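Local coordinates for protein MmoQ Response regulator (PDB 3LJX) that probably makes cyclic di-GMP from GTP as a full-length response regulator, of which this piece carries the helical HDOD domain, at residues S70-D73 / A74-V78; G145-A148 / L149-W153. One frame throughout, in Å; residues are numbered along the deposited sequence.

Interaction 1 of 2, residues S70-D73 / A74-V78; sequences SVID and AIDLV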
loop_
_atom_site.group_PDB
_atom_site.type_symbol
_atom_site.label_atom_id
_atom_site.label_comp_id
_atom_site.label_asym_id
_atom_site.label_seq_id
_atom_site.Cartn_x
_atom_site.Cartn_y
_atom_site.Cartn_z
ATOM N N SER A 70 6.845 9.013 2.245
ATOM C CA SER A 70 6.159 9.522 1.065
ATOM C C SER A 70 7.171 9.778 -0.057
ATOM O O SER A 70 8.346 10.083 0.201
ATOM C CB SER A 70 5.434 10.818 1.398
ATOM O OG SER A 70 6.380 11.822 1.717
ATOM N N VAL A 71 6.724 9.669 -1.304
ATOM C CA VAL A 71 7.630 9.915 -2.412
ATOM C C VAL A 71 8.219 11.325 -2.319
ATOM O O VAL A 71 9.416 11.515 -2.540
ATOM C CB VAL A 71 6.942 9.713 -3.754
ATOM C CG1 VAL A 71 7.961 9.789 -4.892
ATOM C CG2 VAL A 71 6.217 8.368 -3.763
ATOM N N ILE A 72 7.396 12.314 -1.965
ATOM C CA ILE A 72 7.899 13.692 -1.926
ATOM C C ILE A 72 8.981 13.858 -0.840
ATOM O O ILE A 72 9.982 14.553 -1.046
ATOM C CB ILE A 72 6.777 14.713 -1.756
ATOM C CG1 ILE A 72 7.311 16.131 -1.966
ATOM C CG2 ILE A 72 6.131 14.573 -0.391
ATOM C CD1 ILE A 72 7.779 16.400 -3.377
ATOM N N ASP A 73 8.803 13.197 0.302
ATOM C CA ASP A 73 9.849 13.221 1.328
ATOM C C ASP A 73 11.108 12.473 0.892
ATOM O O ASP A 73 12.225 12.892 1.206
ATOM C CB ASP A 73 9.334 12.683 2.656
ATOM C CG ASP A 73 8.288 13.588 3.272
ATOM O OD1 ASP A 73 8.456 14.830 3.181
ATOM O OD2 ASP A 73 7.298 13.059 3.833
ATOM N N ALA A 74 10.938 11.373 0.168
ATOM C CA ALA A 74 12.109 10.676 -0.361
ATOM C C ALA A 74 12.903 11.605 -1.295
ATOM O O ALA A 74 14.140 11.689 -1.219
ATOM C CB ALA A 74 11.702 9.392 -1.081
ATOM N N ILE A 75 12.189 12.315 -2.162
ATOM C CA ILE A 75 12.831 13.241 -3.085
ATOM C C ILE A 75 13.634 14.306 -2.331
ATOM O O ILE A 75 14.808 14.517 -2.629
ATOM C CB ILE A 75 11.811 13.928 -3.996
ATOM C CG1 ILE A 75 11.250 12.938 -5.010
ATOM C CG2 ILE A 75 12.465 15.073 -4.731
ATOM C CD1 ILE A 75 10.226 13.566 -5.952
ATOM N N ASP A 76 13.008 14.962 -1.352
ATOM C CA ASP A 76 13.708 15.955 -0.526
ATOM C C ASP A 76 14.955 15.350 0.101
ATOM O O ASP A 76 15.965 16.020 0.253
ATOM C CB ASP A 76 12.811 16.485 0.603
ATOM C CG ASP A 76 11.553 17.171 0.089
ATOM O OD1 ASP A 76 11.493 17.490 -1.121
ATOM O OD2 ASP A 76 10.619 17.384 0.903
ATOM N N LEU A 77 14.878 14.078 0.479
ATOM C CA LEU A 77 15.978 13.446 1.192
ATOM C C LEU A 77 17.136 13.029 0.276
ATOM O O LEU A 77 18.275 13.421 0.515
ATOM C CB LEU A 77 15.478 12.246 1.999
ATOM C CG LEU A 77 16.559 11.483 2.763
ATOM C CD1 LEU A 77 17.120 12.364 3.877
ATOM C CD2 LEU A 77 15.993 10.191 3.330
ATOM N N VAL A 78 16.849 12.242 -0.765
ATOM C CA VAL A 78 17.910 11.696 -1.619
ATOM C C VAL A 78 18.148 12.472 -2.935
ATOM O O VAL A 78 19.163 12.281 -3.599
ATOM C CB VAL A 78 17.686 10.189 -1.930
ATOM C CG1 VAL A 78 17.669 9.382 -0.647
ATOM C CG2 VAL A 78 16.405 9.979 -2.711
HETATM O O HOH W 1 10.804 16.335 3.797
#

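Interaction 2 of 2, residues G145-A148 / L149-W153; sequences GRLA and LATAW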
loop_
_atom_site.group_PDB
_atom_site.type_symbol
_atom_site.label_atom_id
_atom_site.label_comp_id
_atom_site.label_asym_id
_atom_site.label_seq_id
_atom_site.Cartn_x
_atom_site.Cartn_y
_atom_site.Cartn_z
ATOM N N GLY A 145 1.372 -7.108 0.175
ATOM C CA GLY A 145 1.627 -8.532 0.265
ATOM C C GLY A 145 0.846 -9.375 -0.743
ATOM O O GLY A 145 1.302 -10.447 -1.143
ATOM N N ARG A 146 -0.327 -8.906 -1.161
ATOM C CA ARG A 146 -1.113 -9.635 -2.165
ATOM C C ARG A 146 -0.402 -9.611 -3.510
ATOM O O ARG A 146 -0.225 -10.654 -4.147
ATOM C CB ARG A 146 -2.504 -9.034 -2.338
ATOM C CG ARG A 146 -3.414 -9.120 -1.124
ATOM C CD ARG A 146 -4.806 -8.665 -1.529
ATOM N NE ARG A 146 -5.717 -8.600 -0.394
ATOM C CZ ARG A 146 -6.531 -9.583 -0.010
ATOM N NH1 ARG A 146 -6.569 -10.744 -0.669
ATOM N NH2 ARG A 146 -7.321 -9.399 1.040
ATOM N N LEU A 147 -0.006 -8.412 -3.936
ATOM C CA LEU A 147 0.785 -8.234 -5.155
ATOM C C LEU A 147 2.031 -9.134 -5.126
ATOM O O LEU A 147 2.369 -9.778 -6.116
ATOM C CB LEU A 147 1.236 -6.779 -5.268
ATOM C CG LEU A 147 1.167 -6.017 -6.594
ATOM C CD1 LEU A 147 2.462 -5.290 -6.814
ATOM C CD2 LEU A 147 0.810 -6.892 -7.800
ATOM N N ALA A 148 2.716 -9.162 -3.984
ATOM C CA ALA A 148 3.950 -9.928 -3.855
ATOM C C ALA A 148 3.753 -11.435 -4.034
ATOM O O ALA A 148 4.549 -12.085 -4.690
ATOM C CB ALA A 148 4.625 -9.633 -2.523
ATOM N N LEU A 149 2.698 -11.997 -3.455
ATOM C CA LEU A 149 2.475 -13.425 -3.618
ATOM C C LEU A 149 2.122 -13.742 -5.066
ATOM O O LEU A 149 2.593 -14.738 -5.620
ATOM C CB LEU A 149 1.339 -13.896 -2.719
ATOM C CG LEU A 149 1.674 -14.060 -1.251
ATOM C CD1 LEU A 149 0.414 -14.516 -0.483
ATOM C CD2 LEU A 149 2.813 -15.049 -1.115
ATOM N N ALA A 150 1.269 -12.903 -5.665
ATOM C CA ALA A 150 0.833 -13.096 -7.044
ATOM C C ALA A 150 2.043 -13.028 -7.976
ATOM O O ALA A 150 2.131 -13.759 -8.950
ATOM C CB ALA A 150 -0.200 -12.033 -7.434
ATOM N N THR A 151 2.983 -12.145 -7.656
ATOM C CA THR A 151 4.183 -11.993 -8.452
ATOM C C THR A 151 5.165 -13.148 -8.250
ATOM O O THR A 151 5.716 -13.673 -9.217
ATOM C CB THR A 151 4.885 -10.682 -8.115
ATOM O OG1 THR A 151 3.967 -9.603 -8.295
ATOM C CG2 THR A 151 6.083 -10.480 -9.033
ATOM N N ALA A 152 5.372 -13.541 -6.995
ATOM C CA ALA A 152 6.333 -14.591 -6.646
ATOM C C ALA A 152 5.889 -15.973 -7.124
ATOM O O ALA A 152 6.678 -16.706 -7.721
ATOM C CB ALA A 152 6.587 -14.617 -5.130
ATOM N N TRP A 153 4.632 -16.327 -6.863
ATOM C CA TRP A 153 4.154 -17.676 -7.178
ATOM C C TRP A 153 2.876 -17.662 -8.022
ATOM O O TRP A 153 1.830 -18.119 -7.578
ATOM C CB TRP A 153 3.923 -18.468 -5.890
ATOM C CG TRP A 153 5.104 -18.501 -4.995
ATOM C CD1 TRP A 153 5.335 -17.705 -3.907
ATOM C CD2 TRP A 153 6.235 -19.374 -5.101
ATOM N NE1 TRP A 153 6.543 -18.033 -3.330
ATOM C CE2 TRP A 153 7.110 -19.056 -4.042
ATOM C CE3 TRP A 153 6.584 -20.404 -5.984
ATOM C CZ2 TRP A 153 8.316 -19.716 -3.849
ATOM C CZ3 TRP A 153 7.785 -21.066 -5.787
ATOM C CH2 TRP A 153 8.639 -20.719 -4.730
#

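Interaction 1 of 2, residues S70-D73 / A74-V78
Ser70 O receives Ala74 N at 2.9 Å, opening helix 71-78, and the next three i to i+4 bonds follow: Ile75 N to Val71 O, Asp76 N to Ile72 O and Leu77 N to Asp73 O. The last is the most bent, with an N-H...O angle of 140°. Ser70 itself is the N-cap. Its OG accepts from Asp73 N at 3.1 Å, and the same hydroxyl donates to Asp73 OD2 at 2.6 Å, approaching from above the carboxylate plane. Asp73 can meet the hydroxyl because its CG stands beside its own backbone N (chi1 -67°), turned back toward the start of the helix. Its other oxygen, OD1, lies 4.0 Å from Asp76 OD2, and the two carboxylates are turned 68° from each other. A water joins them, donating to Asp73 OD1 at 2.9 Å and to Asp76 OD2 at 3.1 Å. Lys133 makes a salt bridge to Asp73 OD1. On the buried side, Val71 and Ala74 rest on helix 47-58, while Ile75 reaches Ala36 and helix 80-88. Asp73, in the first turn, probably gains from the helix dipole, whereas Asp76 is too far along for that; the lysine charge on Asp73 OD1 and the water shared with Asp76 OD2 are likely to ease the repulsion between the two carboxylates.

Interaction 2 of 2, residues G145-A148 / L149-W153
Thr151 turns its hydroxyl back onto the carbonyl of Leu147, one turn earlier, in the last turns of helix 144-152 of the all-helical HDOD domain. This is the familiar helical motif in which a threonine side chain bonds the carbonyl of residue i-4. Leu147 O is gripped twice: Thr151 N donates at 2.9 Å, tilted 20° from the carbonyl plane, and Thr151 OG1 donates at 2.7 Å from above that plane. With OG1 beside the backbone N (chi1 -56°), the hydroxyl faces the preceding turn. A valine in its place would probably leave Leu147 O with the amide bond alone of this pair, and the side chain would lose the tie that fixes its rotation. The tightly packed part includes Leu147, beside the threonine, which meets Tyr106 and Tyr109. Further round, the small side chain of Ala148 sits against Leu184 and Leu188 of helix 181-191, and Leu149 packs on Leu184 and Tyr157. Leu149 also folds back along the backbone, its CG 3.6 Å from Gly145 O. The looser side belongs to Arg146, partly exposed, whose extended chain leads away from the next turn; its NE forms a long, weak ion pair with Asp143. At the C-terminal end, Trp153 leaves helical geometry, with its ring stacked on Phe177 and edge-to-face with Trp4. The final turn closes with Ala152 N bonded to Ala148 O at 2.8 Å and Trp153 N to Leu149 O at 2.9 Å.

How the interactions relate
Interactions 1 and 2 are separate helical segments of the same HDOD domain, met in series along the chain, with centres 26 Å apart and nearest atoms about 14 Å apart. Both use a hydroxyl to tie side chain to main chain, yet at different ends of a helix: the serine of 70-73 caps the start of one, whereas the threonine of 149-153 supplements a carbonyl near the close of another. Interaction 1 is the more peripheral, about 17 Å from the centre of the chain against about 13 Å for interaction 2, and holds the acidic pair. Cyclase activity would be expected of the GGDEF domain, which this construct lacks.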